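Local structure of Serine/threonine-protein kinase-like protein ACR4 (7A0J) at residues 5-10 / 283-288; 19-22 / 26-29; 47-52 / 64-69. The protein acts as a membrane receptor kinase that controls formative cell divisions in meristems in response to the CLE40 peptide, and is represented here by its seven-repeat extracellular domain. All coordinates share one frame; numbering follows the deposited sequence. Where two conformers were deposited one is given.

Overall arrangement
The seven repeats fold as a beta-propeller. Contact 1 joins the first repeat to the seventh, contact 2 closes a hairpin within the first, and contact 3 spans the three-stranded sheet of the second. The centres of contacts 1 and 2 lie about 10 Å apart, those of 2 and 3 about 11 Å, and 1 and 3 about 16 Å. Contacts 1 and 2 share one sheet, where Ala8 N probably bonds Cys19 O (2.8 Å). Contacts 2 and 3 meet where Phe48 N probably donates to His27 O (2.7 Å). A probable bond from Leu51 N to Ser5 O (2.7 Å) joins contacts 1 and 3. An ethanediol, probably from the crystallisation liquor, sits at contact 3.

Contact 1: residues 5-10 / 283-288; sequences SSIAIS and CGVLTG
Ile7 and Ile9 of strand 7-10 meet Val285 and Cys283 of strand 281-285 mainly through side chains. Just before the strand, Ser5 OG takes a weak hydrogen bond from Ile7 N at 3.3 Å. The bond is nearly straight, and it ties the turn at Ser5 and Ser6 to the first strand residue. Ile7 then points at Val285, and the two side chains meet tip to tip. Ile7 has CG1 between its backbone N and carbonyl carbon (chi1 60°), which sends CD1 to Val285 CG2 at 4.1 Å. The other branch, Ile7 CG2, comes to 4.2 Å from Val285 CG1. Thus both branches of each residue take part. Two residues on, Ile9 makes the second contact. Its CD1 methyl lies 3.6 Å from Cys283 SG and 3.8 Å from Cys283 CB. That sulfur is locked in the disulfide with Cys295. Phe18 of strand 17-21 packs on Ile7, Cys283 and Val285, and Ala276 of strand 274-277 packs on Ile9. The two strands belong to separate sheets of the first and seventh repeats, so the contact lies where the two ends of the propeller ring come together. Methyl groups and a disulfide sulfur make up most of the touching surfaces, which implies that this seam is held by apolar burial rather than by directed polar bonds.

Contact 2: residues 19-22 / 26-29; sequences CGLK and SHLV
Lys22 has CG beside its backbone N (chi1 -66°) and an extended second torsion, which together set CD 3.7 Å from Leu28 CB, so that the chain slants across Leu28. A bend at chi3 (85°) then turns the outer end, CE and NZ, out of that line. Val29 turns CG2 anti to its backbone N, and this methyl reaches Cys19 CB at 3.8 Å. Between these two contacts the backbones run antiparallel. Leu21 and Val29 form a non-hydrogen-bonded pair, with their CA atoms 4.6 Å apart and both side chains on the same face of the sheet. Beyond that pair, Lys22 N donates to Leu28 O at 2.9 Å. Leu28 O also receives a CA-H...O contact from Leu21 CA at 3.4 Å. Gly20 O accepts a matching one from Val29 CA, also at 3.4 Å. A water bridges the two arms where the loop begins: it donates to Lys22 O at 2.6 Å and accepts from His27 N at 2.9 Å. Ser26 OG takes a weak bond from Leu28 N, but its stronger partner is Asp24, which lies in the turn. The left-handed backbone at His27 (phi 68°) helps the chain leave the loop and enter strand 29-33. This is the beta hairpin between strands 17-21 and 29-33 in the first repeat, with the Cys19-Cys31 disulfide bridging the two strands. Strand 7-10 pairs with the other edge of strand 17-21, while Phe48 and Leu51 of strand 48-53, in the next sheet, pack against Leu21 and Val29.

Contact 3: residues 47-52 / 64-69; sequences QFIGLT and LSHQPY. With EDO (1,2-ethanediol), chain G.
Phe48 and Tyr69 meet across one end of the three-stranded sheet of the second repeat, and they stand on its two outer strands. Tyr69 CD2 approaches the edge of the Phe48 ring, near its plane, and lies 4.1 Å from Phe48 CZ. Beside it, Phe48 CE2 comes to 4.1 Å from Tyr69 CB. Tyr69 has CG anti to its backbone N (chi1 -172°), which swings the ring past the end of Phe48 and toward a 1,2-ethanediol, probably from the crystallisation liquor. There Tyr69 OH and ethanediol O2 share a hydrogen bond of 2.5 Å, in which either could be the donor. O2 lies in the plane of the tyrosine ring, at its edge. With an alanine at Tyr69, CB would remain beside Phe48 CE2, but Phe48 CZ would probably lose its ring neighbour and the ethanediol the phenol hydroxyl that holds it. The sheet is an antiparallel blade of the propeller in which strand 57-62 runs between strands 48-53 and 68-72. Leu62 of that middle strand touches both Phe48 and Tyr69, and Trp71 meets the Phe48 ring with the planes at about 45°. At Ile49 the chain turns a corner, and the side chain points toward the loop before strand 68-72. Ile49 CD1 comes to 4.1 Å from His66 CD2, and the two side chains lie at about a right angle. Leu64 O sits 3.9 Å above the His66 ring, over its centre. His66 ND1 is hydrogen-bonded to Glu90, which helps to fix the rotation of the ring. At the Gln47 end, a water bridges the two backbones: it donates to Gln47 O at 2.9 Å and accepts from Leu64 N at 3.3 Å.

Contact 1: residues 5-10 / 283-288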
ATOM      1  N   SER A   5      -0.072  -4.406   3.261  1.00 34.44           N
ATOM      2  CA  SER A   5       1.249  -4.856   3.767  1.00 35.35           C
ATOM      3  C   SER A   5       1.186  -5.042   5.287  1.00 34.92           C
ATOM      4  O   SER A   5       0.181  -4.627   5.894  1.00 33.91           O
ATOM      5  CB  SER A   5       2.317  -3.873   3.355  1.00 35.42           C
ATOM      6  OG  SER A   5       3.590  -4.249   3.860  1.00 37.09           O
ATOM      7  N   SER A   6       2.220  -5.655   5.866  1.00 35.94           N
ATOM      8  CA  SER A   6       2.401  -5.808   7.333  1.00 36.27           C
ATOM      9  C   SER A   6       2.829  -4.464   7.937  1.00 35.02           C
ATOM     10  O   SER A   6       2.758  -4.331   9.170  1.00 35.02           O
ATOM     11  CB  SER A   6       3.384  -6.908   7.653  1.00 38.64           C
ATOM     12  OG  SER A   6       4.711  -6.520   7.326  1.00 39.65           O
ATOM     13  N   ILE A   7       3.266  -3.519   7.095  1.00 34.19           N
ATOM     14  CA  ILE A   7       3.634  -2.124   7.485  1.00 33.17           C
ATOM     15  C   ILE A   7       2.957  -1.143   6.518  1.00 32.09           C
ATOM     16  O   ILE A   7       2.756  -1.507   5.345  1.00 32.39           O
ATOM     17  CB  ILE A   7       5.167  -1.953   7.524  1.00 34.47           C
ATOM     18  CG1 ILE A   7       5.819  -2.241   6.167  1.00 35.53           C
ATOM     19  CG2 ILE A   7       5.762  -2.814   8.630  1.00 35.88           C
ATOM     20  CD1 ILE A   7       7.282  -1.870   6.091  1.00 36.89           C
ATOM     21  N   ALA A   8       2.611   0.051   7.004  1.00 30.98           N
ATOM     22  CA  ALA A   8       1.890   1.099   6.243  1.00 30.17           C
ATOM     23  C   ALA A   8       2.220   2.477   6.827  1.00 29.83           C
ATOM     24  O   ALA A   8       2.636   2.544   8.002  1.00 29.58           O
ATOM     25  CB  ALA A   8       0.405   0.828   6.271  1.00 29.48           C
ATOM     26  N   ILE A   9       2.040   3.525   6.022  1.00 29.98           N
ATOM     27  CA  ILE A   9       2.368   4.934   6.384  1.00 30.48           C
ATOM     28  C   ILE A   9       1.159   5.831   6.100  1.00 30.37           C
ATOM     29  O   ILE A   9       0.566   5.713   5.005  1.00 30.29           O
ATOM     30  CB  ILE A   9       3.624   5.418   5.633  1.00 31.93           C
ATOM     31  CG1 ILE A   9       4.892   4.758   6.186  1.00 32.67           C
ATOM     32  CG2 ILE A   9       3.722   6.939   5.655  1.00 32.65           C
ATOM     33  CD1 ILE A   9       6.155   5.110   5.432  1.00 34.16           C
ATOM     34  N   SER A  10       0.821   6.680   7.073  1.00 30.21           N
ATOM     35  CA  SER A  10      -0.136   7.806   6.922  0.59 30.68           C
ATOM     36  C   SER A  10       0.651   9.118   6.846  1.00 31.96           C
ATOM     37  O   SER A  10       1.749   9.175   7.437  1.00 31.89           O
ATOM     38  CB  SER A  10      -1.139   7.820   8.042  0.59 30.04           C
ATOM     39  OG  SER A  10      -1.928   6.640   8.019  0.59 29.30           O
ATOM     40  N   CYS A 283       9.855   4.575   5.123  1.00 42.19           N
ATOM     41  CA  CYS A 283      10.293   3.865   6.351  1.00 43.14           C
ATOM     42  C   CYS A 283      10.646   2.418   5.995  1.00 43.52           C
ATOM     43  O   CYS A 283       9.930   1.821   5.171  1.00 42.98           O
ATOM     44  CB  CYS A 283       9.215   3.907   7.427  1.00 43.26           C
ATOM     45  SG  CYS A 283       8.751   5.593   7.900  1.00 44.09           S
ATOM     46  N   GLY A 284      11.727   1.899   6.584  1.00 45.10           N
ATOM     47  CA  GLY A 284      12.150   0.492   6.472  1.00 46.22           C
ATOM     48  C   GLY A 284      12.203  -0.168   7.838  1.00 47.97           C
ATOM     49  O   GLY A 284      12.433   0.553   8.828  1.00 48.60           O
ATOM     50  N   VAL A 285      11.993  -1.486   7.887  1.00 49.64           N
ATOM     51  CA  VAL A 285      12.054  -2.308   9.134  1.00 52.59           C
ATOM     52  C   VAL A 285      13.244  -3.271   9.025  1.00 54.94           C
ATOM     53  O   VAL A 285      13.381  -3.927   7.974  1.00 54.79           O
ATOM     54  CB  VAL A 285      10.728  -3.048   9.404  1.00 53.59           C
ATOM     55  CG1 VAL A 285       9.660  -2.099   9.925  1.00 52.90           C
ATOM     56  CG2 VAL A 285      10.214  -3.807   8.189  1.00 53.18           C
ATOM     57  N   LEU A 286      14.081  -3.318  10.068  1.00 57.59           N
ATOM     58  CA  LEU A 286      15.244  -4.238  10.192  1.00 60.72           C
ATOM     59  C   LEU A 286      14.791  -5.515  10.906  1.00 64.10           C
ATOM     60  O   LEU A 286      15.097  -6.614  10.404  1.00 65.89           O
ATOM     61  CB  LEU A 286      16.365  -3.555  10.983  1.00 61.99           C
ATOM     62  CG  LEU A 286      17.168  -2.496  10.227  1.00 60.60           C
ATOM     63  CD1 LEU A 286      16.411  -1.179  10.158  1.00 58.38           C
ATOM     64  CD2 LEU A 286      18.527  -2.291  10.878  1.00 62.99           C
ATOM     65  N   THR A 287      14.100  -5.357  12.039  1.00 65.77           N
ATOM     66  CA  THR A 287      13.642  -6.459  12.927  1.00 69.98           C
ATOM     67  C   THR A 287      12.352  -6.037  13.641  1.00 70.26           C
ATOM     68  O   THR A 287      11.909  -4.889  13.437  1.00 67.38           O
ATOM     69  CB  THR A 287      14.751  -6.850  13.913  1.00 73.66           C
ATOM     70  OG1 THR A 287      14.239  -7.851  14.793  1.00 78.25           O
ATOM     71  CG2 THR A 287      15.272  -5.679  14.718  1.00 73.23           C
ATOM     72  N   GLY A 288      11.784  -6.940  14.448  1.00 74.46           N
ATOM     73  CA  GLY A 288      10.544  -6.720  15.218  1.00 75.87           C
ATOM     74  C   GLY A 288      10.817  -6.463  16.691  1.00 79.35           C
ATOM     75  O   GLY A 288       9.950  -6.814  17.518  1.00 83.22           O
TER

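Contact 2: residues 19-22 / 26-29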
ATOM      1  N   CYS A  19       2.569   2.501  10.891  1.00 33.03           N
ATOM      2  CA  CYS A  19       1.908   1.390  11.625  1.00 33.33           C
ATOM      3  C   CYS A  19       2.408   0.056  11.065  1.00 33.78           C
ATOM      4  O   CYS A  19       2.608  -0.036   9.838  1.00 33.70           O
ATOM      5  CB  CYS A  19       0.389   1.480  11.536  1.00 32.49           C
ATOM      6  SG  CYS A  19      -0.274   3.037  12.182  1.00 32.52           S
ATOM      7  N   GLY A  20       2.618  -0.922  11.946  1.00 34.65           N
ATOM      8  CA  GLY A  20       3.061  -2.280  11.590  1.00 36.18           C
ATOM      9  C   GLY A  20       2.368  -3.325  12.442  1.00 37.27           C
ATOM     10  O   GLY A  20       1.952  -2.988  13.568  1.00 36.78           O
ATOM     11  N   LEU A  21       2.233  -4.544  11.920  1.00 38.71           N
ATOM     12  CA  LEU A  21       1.759  -5.722  12.690  1.00 41.16           C
ATOM     13  C   LEU A  21       2.898  -6.161  13.617  1.00 44.04           C
ATOM     14  O   LEU A  21       4.057  -6.176  13.152  1.00 44.75           O
ATOM     15  CB  LEU A  21       1.347  -6.840  11.724  1.00 42.03           C
ATOM     16  CG  LEU A  21       0.286  -6.465  10.688  1.00 40.51           C
ATOM     17  CD1 LEU A  21      -0.057  -7.656   9.807  1.00 41.97           C
ATOM     18  CD2 LEU A  21      -0.969  -5.920  11.352  1.00 39.59           C
ATOM     19  N   LYS A  22       2.587  -6.476  14.881  1.00 46.31           N
ATOM     20  CA  LYS A  22       3.588  -6.909  15.897  1.00 49.61           C
ATOM     21  C   LYS A  22       4.252  -8.203  15.415  1.00 52.61           C
ATOM     22  O   LYS A  22       3.574  -9.001  14.736  1.00 52.78           O
ATOM     23  CB  LYS A  22       2.933  -7.090  17.271  1.00 51.22           C
ATOM     24  CG  LYS A  22       2.413  -5.808  17.907  1.00 49.68           C
ATOM     25  CD  LYS A  22       1.819  -5.999  19.287  1.00 51.57           C
ATOM     26  CE  LYS A  22       2.852  -5.973  20.393  1.00 54.44           C
ATOM     27  NZ  LYS A  22       2.218  -6.000  21.733  1.00 56.39           N
ATOM     28  N   SER A  26       0.807 -11.850  16.995  1.00 57.24           N
ATOM     29  CA  SER A  26      -0.510 -11.541  17.614  1.00 55.80           C
ATOM     30  C   SER A  26      -1.458 -10.929  16.574  1.00 52.02           C
ATOM     31  O   SER A  26      -2.682 -11.000  16.788  1.00 51.77           O
ATOM     32  CB  SER A  26      -0.339 -10.624  18.799  1.00 55.45           C
ATOM     33  OG  SER A  26       0.269  -9.400  18.409  1.00 52.35           O
ATOM     34  N   HIS A  27      -0.904 -10.334  15.510  1.00 49.25           N
ATOM     35  CA  HIS A  27      -1.632  -9.596  14.441  1.00 45.88           C
ATOM     36  C   HIS A  27      -2.234  -8.306  15.017  1.00 43.23           C
ATOM     37  O   HIS A  27      -3.150  -7.747  14.386  1.00 40.94           O
ATOM     38  CB  HIS A  27      -2.668 -10.507  13.761  1.00 46.91           C
ATOM     39  CG  HIS A  27      -2.051 -11.553  12.893  1.00 48.77           C
ATOM     40  ND1 HIS A  27      -1.582 -11.275  11.621  1.00 47.48           N
ATOM     41  CD2 HIS A  27      -1.815 -12.865  13.108  1.00 51.91           C
ATOM     42  CE1 HIS A  27      -1.091 -12.374  11.089  1.00 49.76           C
ATOM     43  NE2 HIS A  27      -1.221 -13.365  11.980  1.00 52.56           N
ATOM     44  N   LEU A  28      -1.716  -7.842  16.158  1.00 43.35           N
ATOM     45  CA  LEU A  28      -2.037  -6.514  16.745  1.00 41.58           C
ATOM     46  C   LEU A  28      -1.207  -5.460  16.010  1.00 39.53           C
ATOM     47  O   LEU A  28      -0.133  -5.814  15.486  1.00 40.20           O
ATOM     48  CB  LEU A  28      -1.727  -6.526  18.246  1.00 43.43           C
ATOM     49  CG  LEU A  28      -2.509  -7.545  19.075  1.00 45.98           C
ATOM     50  CD1 LEU A  28      -1.997  -7.584  20.507  1.00 48.45           C
ATOM     51  CD2 LEU A  28      -4.000  -7.246  19.048  1.00 44.98           C
ATOM     52  N   VAL A  29      -1.694  -4.220  15.960  1.00 37.73           N
ATOM     53  CA  VAL A  29      -1.024  -3.093  15.246  1.00 36.18           C
ATOM     54  C   VAL A  29      -0.392  -2.161  16.285  1.00 36.49           C
ATOM     55  O   VAL A  29      -1.020  -1.922  17.335  1.00 37.02           O
ATOM     56  CB  VAL A  29      -1.990  -2.344  14.302  1.00 34.55           C
ATOM     57  CG1 VAL A  29      -3.253  -1.870  15.006  1.00 34.53           C
ATOM     58  CG2 VAL A  29      -1.302  -1.181  13.602  1.00 33.40           C
TER
HETATM   59  O   HOH W   1       1.512 -10.324  13.861  1.00 53.42           O

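Contact 3: residues 47-52 / 64-69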
ATOM      1  N   GLN A  47      -7.326  -7.387  15.815  1.00 43.33           N
ATOM      2  CA  GLN A  47      -6.277  -8.083  15.025  1.00 43.33           C
ATOM      3  C   GLN A  47      -6.481  -7.768  13.538  1.00 41.41           C
ATOM      4  O   GLN A  47      -7.647  -7.648  13.109  1.00 40.65           O
ATOM      5  CB  GLN A  47      -6.306  -9.583  15.311  1.00 46.55           C
ATOM      6  CG  GLN A  47      -5.901  -9.922  16.740  1.00 48.86           C
ATOM      7  CD  GLN A  47      -6.261 -11.333  17.127  1.00 52.37           C
ATOM      8  OE1 GLN A  47      -5.396 -12.165  17.390  1.00 54.73           O
ATOM      9  NE2 GLN A  47      -7.554 -11.616  17.161  1.00 53.37           N
ATOM     10  N   PHE A  48      -5.377  -7.618  12.803  1.00 40.30           N
ATOM     11  CA  PHE A  48      -5.341  -7.260  11.362  1.00 38.90           C
ATOM     12  C   PHE A  48      -4.422  -8.232  10.617  1.00 40.09           C
ATOM     13  O   PHE A  48      -3.449  -8.727  11.217  1.00 41.46           O
ATOM     14  CB  PHE A  48      -4.864  -5.818  11.180  1.00 36.79           C
ATOM     15  CG  PHE A  48      -5.764  -4.779  11.797  1.00 35.80           C
ATOM     16  CD1 PHE A  48      -5.592  -4.382  13.115  1.00 35.87           C
ATOM     17  CD2 PHE A  48      -6.786  -4.201  11.061  1.00 35.06           C
ATOM     18  CE1 PHE A  48      -6.421  -3.426  13.680  1.00 35.41           C
ATOM     19  CE2 PHE A  48      -7.615  -3.244  11.628  1.00 34.67           C
ATOM     20  CZ  PHE A  48      -7.432  -2.860  12.937  1.00 34.82           C
ATOM     21  N   ILE A  49      -4.724  -8.484   9.342  1.00 40.05           N
ATOM     22  CA  ILE A  49      -3.891  -9.334   8.439  1.00 41.30           C
ATOM     23  C   ILE A  49      -3.151  -8.442   7.433  1.00 39.28           C
ATOM     24  O   ILE A  49      -2.242  -8.954   6.764  1.00 40.22           O
ATOM     25  CB  ILE A  49      -4.736 -10.438   7.766  1.00 43.55           C
ATOM     26  CG1 ILE A  49      -5.966  -9.894   7.030  1.00 42.92           C
ATOM     27  CG2 ILE A  49      -5.123 -11.492   8.791  1.00 45.88           C
ATOM     28  CD1 ILE A  49      -6.863 -10.972   6.460  1.00 45.15           C
ATOM     29  N   GLY A  50      -3.488  -7.149   7.366  1.00 37.11           N
ATOM     30  CA  GLY A  50      -2.828  -6.178   6.473  1.00 35.66           C
ATOM     31  C   GLY A  50      -3.164  -4.743   6.836  1.00 33.87           C
ATOM     32  O   GLY A  50      -4.220  -4.523   7.462  1.00 33.42           O
ATOM     33  N   LEU A  51      -2.293  -3.804   6.456  1.00 32.95           N
ATOM     34  CA  LEU A  51      -2.440  -2.347   6.726  1.00 31.80           C
ATOM     35  C   LEU A  51      -2.197  -1.556   5.436  1.00 31.45           C
ATOM     36  O   LEU A  51      -1.425  -2.033   4.577  1.00 31.84           O
ATOM     37  CB  LEU A  51      -1.443  -1.932   7.812  1.00 31.78           C
ATOM     38  CG  LEU A  51      -1.621  -2.600   9.175  1.00 32.65           C
ATOM     39  CD1 LEU A  51      -0.396  -2.372  10.050  1.00 33.25           C
ATOM     40  CD2 LEU A  51      -2.875  -2.096   9.871  1.00 32.10           C
ATOM     41  N   THR A  52      -2.836  -0.389   5.322  1.00 30.68           N
ATOM     42  CA  THR A  52      -2.661   0.587   4.212  1.00 30.77           C
ATOM     43  C   THR A  52      -3.077   1.973   4.718  1.00 30.52           C
ATOM     44  O   THR A  52      -4.142   2.071   5.358  1.00 30.45           O
ATOM     45  CB  THR A  52      -3.431   0.139   2.963  1.00 31.75           C
ATOM     46  OG1 THR A  52      -3.142   1.054   1.907  1.00 32.48           O
ATOM     47  CG2 THR A  52      -4.927   0.055   3.176  1.00 31.85           C
ATOM     48  N   LEU A  64     -10.718 -11.246  11.778  1.00 48.51           N
ATOM     49  CA  LEU A  64     -11.920 -12.066  12.101  1.00 51.11           C
ATOM     50  C   LEU A  64     -13.051 -11.767  11.109  1.00 50.61           C
ATOM     51  O   LEU A  64     -13.534 -12.722  10.473  1.00 52.96           O
ATOM     52  CB  LEU A  64     -12.347 -11.788  13.546  1.00 51.91           C
ATOM     53  CG  LEU A  64     -11.306 -12.121  14.617  1.00 52.87           C
ATOM     54  CD1 LEU A  64     -11.833 -11.798  16.007  1.00 53.98           C
ATOM     55  CD2 LEU A  64     -10.884 -13.581  14.538  1.00 55.97           C
ATOM     56  N   SER A  65     -13.450 -10.499  10.977  1.00 48.10           N
ATOM     57  CA  SER A  65     -14.620 -10.058  10.168  1.00 47.98           C
ATOM     58  C   SER A  65     -14.244  -9.915   8.685  1.00 46.87           C
ATOM     59  O   SER A  65     -15.165  -9.942   7.847  1.00 48.19           O
ATOM     60  CB  SER A  65     -15.193  -8.777  10.706  1.00 46.59           C
ATOM     61  OG  SER A  65     -14.306  -7.692  10.481  1.00 43.90           O
ATOM     62  N   HIS A  66     -12.952  -9.753   8.377  1.00 44.92           N
ATOM     63  CA  HIS A  66     -12.411  -9.571   7.000  1.00 44.05           C
ATOM     64  C   HIS A  66     -13.013  -8.311   6.362  1.00 42.57           C
ATOM     65  O   HIS A  66     -13.228  -8.312   5.134  1.00 42.87           O
ATOM     66  CB  HIS A  66     -12.645 -10.834   6.153  1.00 46.51           C
ATOM     67  CG  HIS A  66     -11.925 -12.041   6.659  1.00 48.11           C
ATOM     68  ND1 HIS A  66     -12.514 -13.290   6.698  1.00 51.53           N
ATOM     69  CD2 HIS A  66     -10.675 -12.196   7.143  1.00 47.47           C
ATOM     70  CE1 HIS A  66     -11.655 -14.164   7.182  1.00 52.67           C
ATOM     71  NE2 HIS A  66     -10.519 -13.517   7.465  1.00 50.35           N
ATOM     72  N   GLN A  67     -13.263  -7.274   7.170  1.00 40.99           N
ATOM     73  CA  GLN A  67     -13.802  -5.966   6.712  1.00 39.95           C
ATOM     74  C   GLN A  67     -12.716  -4.905   6.870  1.00 37.67           C
ATOM     75  O   GLN A  67     -11.880  -5.001   7.766  1.00 36.83           O
ATOM     76  CB  GLN A  67     -15.060  -5.596   7.500  1.00 40.62           C
ATOM     77  CG  GLN A  67     -16.218  -6.554   7.266  1.00 43.18           C
ATOM     78  CD  GLN A  67     -17.525  -6.059   7.837  1.00 44.28           C
ATOM     79  OE1 GLN A  67     -17.564  -5.343   8.836  1.00 43.22           O
ATOM     80  NE2 GLN A  67     -18.618  -6.450   7.200  1.00 46.26           N
ATOM     81  N   PRO A  68     -12.691  -3.867   6.003  1.00 37.08           N
ATOM     82  CA  PRO A  68     -11.810  -2.722   6.217  1.00 35.46           C
ATOM     83  C   PRO A  68     -12.197  -1.984   7.508  1.00 35.07           C
ATOM     84  O   PRO A  68     -13.373  -1.917   7.818  1.00 36.14           O
ATOM     85  CB  PRO A  68     -11.995  -1.831   4.978  1.00 35.76           C
ATOM     86  CG  PRO A  68     -13.273  -2.317   4.317  1.00 37.77           C
ATOM     87  CD  PRO A  68     -13.497  -3.742   4.781  1.00 38.53           C
ATOM     88  N   TYR A  69     -11.196  -1.487   8.239  1.00 33.92           N
ATOM     89  CA  TYR A  69     -11.359  -0.690   9.483  1.00 33.72           C
ATOM     90  C   TYR A  69     -10.290   0.405   9.510  1.00 32.62           C
ATOM     91  O   TYR A  69      -9.090   0.069   9.593  1.00 31.86           O
ATOM     92  CB  TYR A  69     -11.264  -1.584  10.721  1.00 34.23           C
ATOM     93  CG  TYR A  69     -11.606  -0.890  12.015  1.00 34.40           C
ATOM     94  CD1 TYR A  69     -12.919  -0.806  12.453  1.00 35.90           C
ATOM     95  CD2 TYR A  69     -10.625  -0.306  12.801  1.00 33.63           C
ATOM     96  CE1 TYR A  69     -13.248  -0.169  13.639  1.00 36.22           C
ATOM     97  CE2 TYR A  69     -10.936   0.333  13.992  1.00 34.09           C
ATOM     98  CZ  TYR A  69     -12.253   0.402  14.412  1.00 35.27           C
ATOM     99  OH  TYR A  69     -12.576   1.024  15.583  1.00 36.35           O
TER
HETATM  100  C1  EDO G 401     -11.269   1.302  19.103  1.00 57.36           C
HETATM  101  O1  EDO G 401     -11.926   0.133  18.660  1.00 58.24           O
HETATM  102  C2  EDO G 401     -10.201   1.757  18.180  1.00 56.98           C
HETATM  103  O2  EDO G 401     -10.669   2.089  16.886  1.00 55.75           O
HETATM  104  O   HOH W   2     -10.079  -8.876  13.978  1.00 40.60           O